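Substrate binding periplasmic protein (Ralstonia solanacearum, PDB 3LOP) binds leucine in its ligand pocket and probably serves as a periplasmic receptor for amino acids of this kind, as a member of the periplasmic binding protein family. Local coordinates at residues A29-D34 against E288-A293; E267-R272 against V280-R285. All blocks are in the same frame, centred on the assembly; numbering follows the deposited sequence.

Contact 1. Residues A29-D34 against E288-A293. With EDO (1,2-ethanediol), chain C.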
ATOM      1  N   ALA A  29      10.352  -1.515   6.610  1.00  4.02           N
ATOM      2  CA  ALA A  29      11.565  -1.395   5.810  1.00  3.21           C
ATOM      3  C   ALA A  29      12.790  -1.324   6.718  1.00  4.17           C
ATOM      4  O   ALA A  29      13.806  -1.976   6.462  1.00  4.85           O
ATOM      5  CB  ALA A  29      11.488  -0.152   4.925  1.00  3.51           C
ATOM      6  N   ARG A  30      12.690  -0.531   7.780  1.00  3.87           N
ATOM      7  CA  ARG A  30      13.791  -0.382   8.722  1.00  4.72           C
ATOM      8  C   ARG A  30      14.085  -1.733   9.364  1.00  3.99           C
ATOM      9  O   ARG A  30      15.245  -2.104   9.551  1.00  5.63           O
ATOM     10  CB  ARG A  30      13.430   0.649   9.795  1.00  6.68           C
ATOM     11  CG  ARG A  30      14.546   0.917  10.798  1.00 11.12           C
ATOM     12  CD  ARG A  30      14.157   2.032  11.758  1.00 16.20           C
ATOM     13  NE  ARG A  30      15.226   2.352  12.702  1.00 23.84           N
ATOM     14  CZ  ARG A  30      15.611   1.563  13.702  1.00 25.88           C
ATOM     15  NH1 ARG A  30      15.012   0.395  13.897  1.00 29.32           N
ATOM     16  NH2 ARG A  30      16.591   1.945  14.510  1.00 27.53           N
ATOM     17  N   LEU A  31      13.031  -2.472   9.694  1.00  3.00           N
ATOM     18  CA  LEU A  31      13.210  -3.781  10.303  1.00  3.46           C
ATOM     19  C   LEU A  31      13.974  -4.698   9.359  1.00  3.43           C
ATOM     20  O   LEU A  31      14.926  -5.371   9.767  1.00  3.53           O
ATOM     21  CB  LEU A  31      11.857  -4.415  10.641  1.00  3.13           C
ATOM     22  CG  LEU A  31      11.937  -5.850  11.179  1.00  4.74           C
ATOM     23  CD1 LEU A  31      12.716  -5.880  12.484  1.00  4.93           C
ATOM     24  CD2 LEU A  31      10.531  -6.397  11.385  1.00  5.03           C
ATOM     25  N   TYR A  32      13.565  -4.734   8.094  1.00  2.53           N
ATOM     26  CA  TYR A  32      14.257  -5.606   7.161  1.00  2.70           C
ATOM     27  C   TYR A  32      15.729  -5.239   7.014  1.00  3.37           C
ATOM     28  O   TYR A  32      16.596  -6.111   7.042  1.00  3.32           O
ATOM     29  CB  TYR A  32      13.610  -5.600   5.775  1.00  2.94           C
ATOM     30  CG  TYR A  32      14.297  -6.608   4.888  1.00  4.18           C
ATOM     31  CD1 TYR A  32      14.086  -7.976   5.078  1.00  5.16           C
ATOM     32  CD2 TYR A  32      15.272  -6.210   3.975  1.00  4.51           C
ATOM     33  CE1 TYR A  32      14.839  -8.922   4.394  1.00  4.18           C
ATOM     34  CE2 TYR A  32      16.033  -7.149   3.286  1.00  6.33           C
ATOM     35  CZ  TYR A  32      15.814  -8.501   3.505  1.00  5.94           C
ATOM     36  OH  TYR A  32      16.600  -9.432   2.865  1.00  7.30           O
ATOM     37  N   PHE A  33      16.021  -3.953   6.856  1.00  3.57           N
ATOM     38  CA  PHE A  33      17.410  -3.551   6.697  1.00  3.40           C
ATOM     39  C   PHE A  33      18.240  -3.780   7.957  1.00  4.32           C
ATOM     40  O   PHE A  33      19.404  -4.156   7.862  1.00  4.42           O
ATOM     41  CB  PHE A  33      17.495  -2.096   6.226  1.00  3.70           C
ATOM     42  CG  PHE A  33      17.037  -1.898   4.803  1.00  5.38           C
ATOM     43  CD1 PHE A  33      17.467  -2.758   3.797  1.00  7.13           C
ATOM     44  CD2 PHE A  33      16.176  -0.859   4.469  1.00  5.16           C
ATOM     45  CE1 PHE A  33      17.046  -2.587   2.479  1.00  7.58           C
ATOM     46  CE2 PHE A  33      15.750  -0.681   3.151  1.00  5.37           C
ATOM     47  CZ  PHE A  33      16.185  -1.547   2.159  1.00  5.35           C
ATOM     48  N   ASP A  34      17.655  -3.572   9.134  1.00  4.38           N
ATOM     49  CA  ASP A  34      18.397  -3.820  10.371  1.00  4.73           C
ATOM     50  C   ASP A  34      18.709  -5.314  10.450  1.00  4.40           C
ATOM     51  O   ASP A  34      19.795  -5.712  10.854  1.00  5.23           O
ATOM     52  CB  ASP A  34      17.584  -3.413  11.607  1.00  6.77           C
ATOM     53  CG  ASP A  34      17.533  -1.910  11.809  1.00  7.98           C
ATOM     54  OD1 ASP A  34      18.409  -1.200  11.272  1.00 10.04           O
ATOM     55  OD2 ASP A  34      16.624  -1.437  12.529  1.00  9.18           O
ATOM     56  N   GLU A 288       4.304  -4.837   3.978  1.00  3.32           N
ATOM     57  CA  GLU A 288       4.510  -4.219   2.673  1.00  3.61           C
ATOM     58  C   GLU A 288       5.883  -3.538   2.636  1.00  2.14           C
ATOM     59  O   GLU A 288       6.606  -3.633   1.649  1.00  3.85           O
ATOM     60  CB  GLU A 288       3.407  -3.190   2.391  1.00  3.68           C
ATOM     61  CG  GLU A 288       3.404  -2.660   0.964  1.00  5.91           C
ATOM     62  CD  GLU A 288       2.268  -1.683   0.696  1.00  7.76           C
ATOM     63  OE1 GLU A 288       1.250  -1.733   1.421  1.00 10.50           O
ATOM     64  OE2 GLU A 288       2.388  -0.876  -0.249  1.00  7.39           O
ATOM     65  N   GLY A 289       6.242  -2.860   3.723  1.00  1.64           N
ATOM     66  CA  GLY A 289       7.532  -2.192   3.781  1.00  2.08           C
ATOM     67  C   GLY A 289       8.679  -3.189   3.823  1.00  2.63           C
ATOM     68  O   GLY A 289       9.725  -2.981   3.199  1.00  3.28           O
ATOM     69  N   PHE A 290       8.480  -4.264   4.579  1.00  2.70           N
ATOM     70  CA  PHE A 290       9.459  -5.340   4.729  1.00  2.82           C
ATOM     71  C   PHE A 290       9.723  -5.964   3.351  1.00  3.14           C
ATOM     72  O   PHE A 290      10.875  -6.144   2.939  1.00  3.97           O
ATOM     73  CB  PHE A 290       8.876  -6.387   5.691  1.00  3.02           C
ATOM     74  CG  PHE A 290       9.858  -7.426   6.171  1.00  3.00           C
ATOM     75  CD1 PHE A 290      10.692  -7.170   7.256  1.00  3.36           C
ATOM     76  CD2 PHE A 290       9.899  -8.680   5.578  1.00  4.79           C
ATOM     77  CE1 PHE A 290      11.553  -8.161   7.747  1.00  3.36           C
ATOM     78  CE2 PHE A 290      10.757  -9.677   6.059  1.00  4.17           C
ATOM     79  CZ  PHE A 290      11.582  -9.415   7.145  1.00  3.07           C
ATOM     80  N   VAL A 291       8.642  -6.277   2.642  1.00  2.98           N
ATOM     81  CA  VAL A 291       8.729  -6.882   1.315  1.00  2.80           C
ATOM     82  C   VAL A 291       9.405  -5.963   0.300  1.00  2.43           C
ATOM     83  O   VAL A 291      10.254  -6.404  -0.476  1.00  2.64           O
ATOM     84  CB  VAL A 291       7.317  -7.280   0.807  1.00  3.44           C
ATOM     85  CG1 VAL A 291       7.359  -7.632  -0.672  1.00  4.66           C
ATOM     86  CG2 VAL A 291       6.806  -8.479   1.600  1.00  3.17           C
ATOM     87  N   ALA A 292       9.033  -4.688   0.302  1.00  2.90           N
ATOM     88  CA  ALA A 292       9.633  -3.744  -0.632  1.00  1.81           C
ATOM     89  C   ALA A 292      11.133  -3.651  -0.381  1.00  2.96           C
ATOM     90  O   ALA A 292      11.935  -3.664  -1.320  1.00  2.65           O
ATOM     91  CB  ALA A 292       8.987  -2.375  -0.486  1.00  3.43           C
ATOM     92  N   ALA A 293      11.509  -3.570   0.891  1.00  2.38           N
ATOM     93  CA  ALA A 293      12.917  -3.481   1.254  1.00  3.42           C
ATOM     94  C   ALA A 293      13.688  -4.721   0.808  1.00  3.23           C
ATOM     95  O   ALA A 293      14.810  -4.613   0.321  1.00  3.67           O
ATOM     96  CB  ALA A 293      13.062  -3.286   2.760  1.00  3.67           C
TER
HETATM   97  C1  EDO C 401      18.911   0.312   8.380  1.00 12.55           C
HETATM   98  O1  EDO C 401      17.598   0.573   8.879  1.00 11.87           O
HETATM   99  C2  EDO C 401      19.906   1.260   9.038  1.00 11.95           C
HETATM  100  O2  EDO C 401      19.665   2.587   8.577  1.00 10.28           O

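Contact 2. Residues E267-R272 against V280-R285. With LEU (leucine), chain B.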
ATOM      1  N   GLU A 267       9.658 -14.811   8.654  1.00  2.59           N
ATOM      2  CA  GLU A 267      10.900 -14.044   8.625  1.00  3.33           C
ATOM      3  C   GLU A 267      10.721 -12.700   9.330  1.00  3.18           C
ATOM      4  O   GLU A 267      11.622 -12.224  10.023  1.00  3.46           O
ATOM      5  CB  GLU A 267      11.392 -13.816   7.188  1.00  3.28           C
ATOM      6  CG  GLU A 267      12.820 -13.254   7.169  1.00  3.21           C
ATOM      7  CD  GLU A 267      13.335 -12.875   5.794  1.00  5.39           C
ATOM      8  OE1 GLU A 267      12.599 -13.035   4.798  1.00  4.80           O
ATOM      9  OE2 GLU A 267      14.494 -12.410   5.717  1.00  6.08           O
ATOM     10  N   PHE A 268       9.551 -12.090   9.157  1.00  2.84           N
ATOM     11  CA  PHE A 268       9.261 -10.813   9.794  1.00  3.13           C
ATOM     12  C   PHE A 268       9.339 -10.973  11.312  1.00  3.26           C
ATOM     13  O   PHE A 268       9.975 -10.173  11.992  1.00  3.89           O
ATOM     14  CB  PHE A 268       7.865 -10.323   9.378  1.00  2.73           C
ATOM     15  CG  PHE A 268       7.516  -8.948   9.888  1.00  2.73           C
ATOM     16  CD1 PHE A 268       7.183  -8.740  11.226  1.00  4.06           C
ATOM     17  CD2 PHE A 268       7.504  -7.858   9.020  1.00  3.30           C
ATOM     18  CE1 PHE A 268       6.839  -7.467  11.690  1.00  4.53           C
ATOM     19  CE2 PHE A 268       7.163  -6.584   9.473  1.00  4.15           C
ATOM     20  CZ  PHE A 268       6.829  -6.389  10.811  1.00  5.24           C
ATOM     21  N   ASN A 269       8.702 -12.016  11.836  1.00  3.35           N
ATOM     22  CA  ASN A 269       8.718 -12.251  13.275  1.00  4.54           C
ATOM     23  C   ASN A 269      10.106 -12.606  13.791  1.00  4.82           C
ATOM     24  O   ASN A 269      10.482 -12.198  14.890  1.00  5.36           O
ATOM     25  CB  ASN A 269       7.713 -13.342  13.657  1.00  6.23           C
ATOM     26  CG  ASN A 269       6.286 -12.844  13.614  1.00  7.11           C
ATOM     27  OD1 ASN A 269       6.023 -11.674  13.898  1.00  9.50           O
ATOM     28  ND2 ASN A 269       5.356 -13.725  13.277  1.00  8.10           N
ATOM     29  N   ARG A 270      10.870 -13.363  13.006  1.00  4.22           N
ATOM     30  CA  ARG A 270      12.224 -13.715  13.423  1.00  3.94           C
ATOM     31  C   ARG A 270      13.084 -12.453  13.419  1.00  4.85           C
ATOM     32  O   ARG A 270      13.901 -12.243  14.316  1.00  4.78           O
ATOM     33  CB  ARG A 270      12.838 -14.770  12.491  1.00  4.75           C
ATOM     34  CG  ARG A 270      12.249 -16.183  12.614  1.00  5.89           C
ATOM     35  CD  ARG A 270      12.228 -16.674  14.060  1.00  7.21           C
ATOM     36  NE  ARG A 270      10.967 -16.348  14.723  1.00  9.40           N
ATOM     37  CZ  ARG A 270      10.854 -15.974  15.995  1.00 10.62           C
ATOM     38  NH1 ARG A 270      11.928 -15.867  16.761  1.00 13.99           N
ATOM     39  NH2 ARG A 270       9.656 -15.713  16.506  1.00 13.61           N
ATOM     40  N   ALA A 271      12.891 -11.609  12.411  1.00  4.06           N
ATOM     41  CA  ALA A 271      13.647 -10.365  12.308  1.00  3.99           C
ATOM     42  C   ALA A 271      13.341  -9.445  13.488  1.00  4.41           C
ATOM     43  O   ALA A 271      14.248  -8.866  14.088  1.00  4.87           O
ATOM     44  CB  ALA A 271      13.319  -9.661  10.989  1.00  3.15           C
ATOM     45  N   ARG A 272      12.060  -9.307  13.812  1.00  4.21           N
ATOM     46  CA  ARG A 272      11.647  -8.451  14.918  1.00  6.02           C
ATOM     47  C   ARG A 272      12.332  -8.874  16.216  1.00  6.22           C
ATOM     48  O   ARG A 272      12.852  -8.038  16.953  1.00  6.48           O
ATOM     49  CB  ARG A 272      10.126  -8.510  15.085  1.00  8.62           C
ATOM     50  CG  ARG A 272       9.587  -7.672  16.234  1.00 12.64           C
ATOM     51  CD  ARG A 272       8.068  -7.714  16.262  1.00 17.03           C
ATOM     52  NE  ARG A 272       7.513  -6.957  17.381  1.00 21.39           N
ATOM     53  CZ  ARG A 272       7.634  -7.307  18.656  1.00 24.36           C
ATOM     54  NH1 ARG A 272       8.294  -8.411  18.984  1.00 26.00           N
ATOM     55  NH2 ARG A 272       7.096  -6.554  19.604  1.00 25.75           N
ATOM     56  N   VAL A 280       8.032  -2.172  16.826  1.00 20.29           N
ATOM     57  CA  VAL A 280       7.432  -2.576  15.558  1.00 18.57           C
ATOM     58  C   VAL A 280       6.362  -3.651  15.712  1.00 18.54           C
ATOM     59  O   VAL A 280       6.612  -4.717  16.275  1.00 19.21           O
ATOM     60  CB  VAL A 280       8.506  -3.100  14.579  1.00 18.76           C
ATOM     61  CG1 VAL A 280       7.863  -3.483  13.253  1.00 18.24           C
ATOM     62  CG2 VAL A 280       9.575  -2.042  14.367  1.00 18.58           C
ATOM     63  N   ASP A 281       5.167  -3.365  15.205  1.00 16.53           N
ATOM     64  CA  ASP A 281       4.069  -4.320  15.272  1.00 15.83           C
ATOM     65  C   ASP A 281       3.827  -4.954  13.908  1.00 13.34           C
ATOM     66  O   ASP A 281       3.929  -4.293  12.874  1.00 13.01           O
ATOM     67  CB  ASP A 281       2.781  -3.636  15.740  1.00 20.13           C
ATOM     68  CG  ASP A 281       2.834  -3.225  17.199  1.00 22.31           C
ATOM     69  OD1 ASP A 281       3.148  -4.084  18.049  1.00 26.16           O
ATOM     70  OD2 ASP A 281       2.552  -2.046  17.495  1.00 26.73           O
ATOM     71  N   LEU A 282       3.516  -6.244  13.912  1.00 10.30           N
ATOM     72  CA  LEU A 282       3.231  -6.961  12.679  1.00  9.15           C
ATOM     73  C   LEU A 282       1.903  -6.430  12.144  1.00  8.77           C
ATOM     74  O   LEU A 282       0.908  -6.398  12.868  1.00 11.40           O
ATOM     75  CB  LEU A 282       3.121  -8.461  12.968  1.00  9.13           C
ATOM     76  CG  LEU A 282       2.663  -9.390  11.843  1.00  9.11           C
ATOM     77  CD1 LEU A 282       3.652  -9.342  10.686  1.00  8.74           C
ATOM     78  CD2 LEU A 282       2.545 -10.810  12.388  1.00  9.91           C
ATOM     79  N   SER A 283       1.896  -5.998  10.886  1.00  6.65           N
ATOM     80  CA  SER A 283       0.685  -5.474  10.260  1.00  5.28           C
ATOM     81  C   SER A 283       0.833  -5.575   8.755  1.00  5.16           C
ATOM     82  O   SER A 283       1.933  -5.791   8.248  1.00  4.78           O
ATOM     83  CB  SER A 283       0.471  -4.006  10.631  1.00  5.96           C
ATOM     84  OG  SER A 283       1.445  -3.182  10.008  1.00  5.98           O
ATOM     85  N   PHE A 284      -0.272  -5.407   8.039  1.00  4.87           N
ATOM     86  CA  PHE A 284      -0.225  -5.474   6.589  1.00  4.57           C
ATOM     87  C   PHE A 284       0.736  -4.446   5.995  1.00  4.51           C
ATOM     88  O   PHE A 284       1.572  -4.792   5.162  1.00  4.79           O
ATOM     89  CB  PHE A 284      -1.627  -5.282   5.998  1.00  5.28           C
ATOM     90  CG  PHE A 284      -2.365  -6.573   5.754  1.00  6.61           C
ATOM     91  CD1 PHE A 284      -2.030  -7.388   4.674  1.00  8.64           C
ATOM     92  CD2 PHE A 284      -3.384  -6.979   6.610  1.00  8.87           C
ATOM     93  CE1 PHE A 284      -2.702  -8.593   4.450  1.00  8.65           C
ATOM     94  CE2 PHE A 284      -4.063  -8.181   6.396  1.00  7.11           C
ATOM     95  CZ  PHE A 284      -3.720  -8.988   5.313  1.00  7.73           C
ATOM     96  N   ARG A 285       0.639  -3.190   6.425  1.00  3.58           N
ATOM     97  CA  ARG A 285       1.520  -2.168   5.872  1.00  4.01           C
ATOM     98  C   ARG A 285       2.979  -2.365   6.283  1.00  2.92           C
ATOM     99  O   ARG A 285       3.883  -2.016   5.529  1.00  3.22           O
ATOM    100  CB  ARG A 285       1.038  -0.759   6.251  1.00  4.32           C
ATOM    101  CG  ARG A 285      -0.421  -0.445   5.866  1.00  5.60           C
ATOM    102  CD  ARG A 285      -0.845  -1.032   4.514  1.00  4.96           C
ATOM    103  NE  ARG A 285      -0.187  -0.434   3.350  1.00  6.53           N
ATOM    104  CZ  ARG A 285      -0.533   0.723   2.785  1.00  5.71           C
ATOM    105  NH1 ARG A 285      -1.539   1.445   3.271  1.00  5.67           N
ATOM    106  NH2 ARG A 285       0.112   1.144   1.703  1.00  6.29           N
TER
HETATM  107  N   LEU B 400      -0.832   5.275  -0.679  1.00  4.82           N
HETATM  108  CA  LEU B 400      -2.041   5.630   0.116  1.00  7.09           C
HETATM  109  C   LEU B 400      -2.169   4.706   1.310  1.00  7.25           C
HETATM  110  O   LEU B 400      -2.860   5.101   2.269  1.00  7.88           O
HETATM  111  CB  LEU B 400      -3.274   5.504  -0.762  1.00  3.61           C
HETATM  112  CG  LEU B 400      -2.952   6.231  -2.062  1.00  7.47           C
HETATM  113  CD1 LEU B 400      -3.501   5.507  -3.209  1.00  1.00           C
HETATM  114  CD2 LEU B 400      -3.466   7.614  -2.007  1.00  1.00           C
HETATM  115  OXT LEU B 400      -1.579   3.602   1.265  1.00  8.31           O

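Contact 1. Residues A29-D34 against E288-A293
Y32 and F290 meet as a T-shaped (edge-to-face) pair where segments 29-34 and 288-293 cross at -45°, their axes 7.6 Å apart at closest. The Y32 ring turns its CD1 edge onto one face of F290, with CD1 3.6 Å from CZ of F290, and the planes stand at 88°. CG of F290 is anti to the backbone N (chi1 -168°), and from there the ring lies beneath CD1 of Y32. L31 meets the F290 ring differently, at its edge, with CG beside CE1. On the other flank of the Y32 side chain sits A293, whose CB lies 3.8 Å from CB of Y32. The same methyl makes a CH-pi contact with F33, standing over one face of that ring, 3.9 Å from its centroid. Alanine suits this place because a single methyl fits between two aromatic residues. G289, with no side chain, allows the backbones to close in: its CA is 4.6 Å from CA of A29, and its O receives a weak, bent CA-H...O contact from A29 CA. The side-chain contacts are otherwise mostly carbon on carbon, which implies cohesion by shape and dispersion, with the edge-to-face pair supplying a modest electrostatic preference.

Contact 2. Residues E267-R272 against V280-R285
R272 reaches over from helix 263-275 to the loop before helix 284-303 and binds the carbonyl oxygen of V280. Followed outward from CB, its chain is extended. CG is anti to the backbone N and comes no nearer than 4.2 Å to V280 O. CD closes to 3.3 Å from that oxygen, and NE then donates a hydrogen bond to it at 2.7 Å, with an N-H...O angle of 156°. The donor is well aimed, for V280 O lies 7° out of the guanidinium plane; on the acceptor side NE stands nearly on the line of the carbonyl, at 172°. Beyond NE, CZ and NH2 stand farther from the oxygen, and NH2 is 4.9 Å from OD1 of D281, an opposite charge not in contact, which may weakly favour this placement. Arginine suits the position because its long aliphatic stem spans the gap before the polar tip begins.

One turn earlier, F268 provides the apolar half. CD1 of L282 sits over one face of its ring, 3.6 Å from CD1 of F268, in a CH-pi contact, while CG1 of V280 approaches CZ obliquely. CD2 of L282 also rests against the amide of N269.

The loop then passes S283, the N-cap of helix 284-303, whose OG bonds A286 N, and reaches R285, whose NH1 and NH2 both bind OXT of the leucine ligand. Through F268, N269 and R272, helix 263-275 packs against V280 and L282 of this loop, with F268 also meeting L31 of helix 19-38 and F290 of helix 284-303.

In the fold
Contact 1 is wholly buried between two long helices, while contact 2 is partly buried and runs out to polar, more accessible residues. Both use the 284-303 element: contact 1 takes residues on its helical body, contact 2 the approach to its N-terminus. They join directly, for L31 also packs on the backbone of A271 and R272, so helices 19-38, 263-275 and 284-303 share one hydrophobic cluster. Their chemistry follows their place: contact 1 relies on aromatic and methyl packing, whereas contact 2 adds an arginine-to-carbonyl hydrogen bond to its packing. Only contact 2 contains a ligand-pocket residue, R285, linked by a salt bridge to E288 of the 288-293 segment.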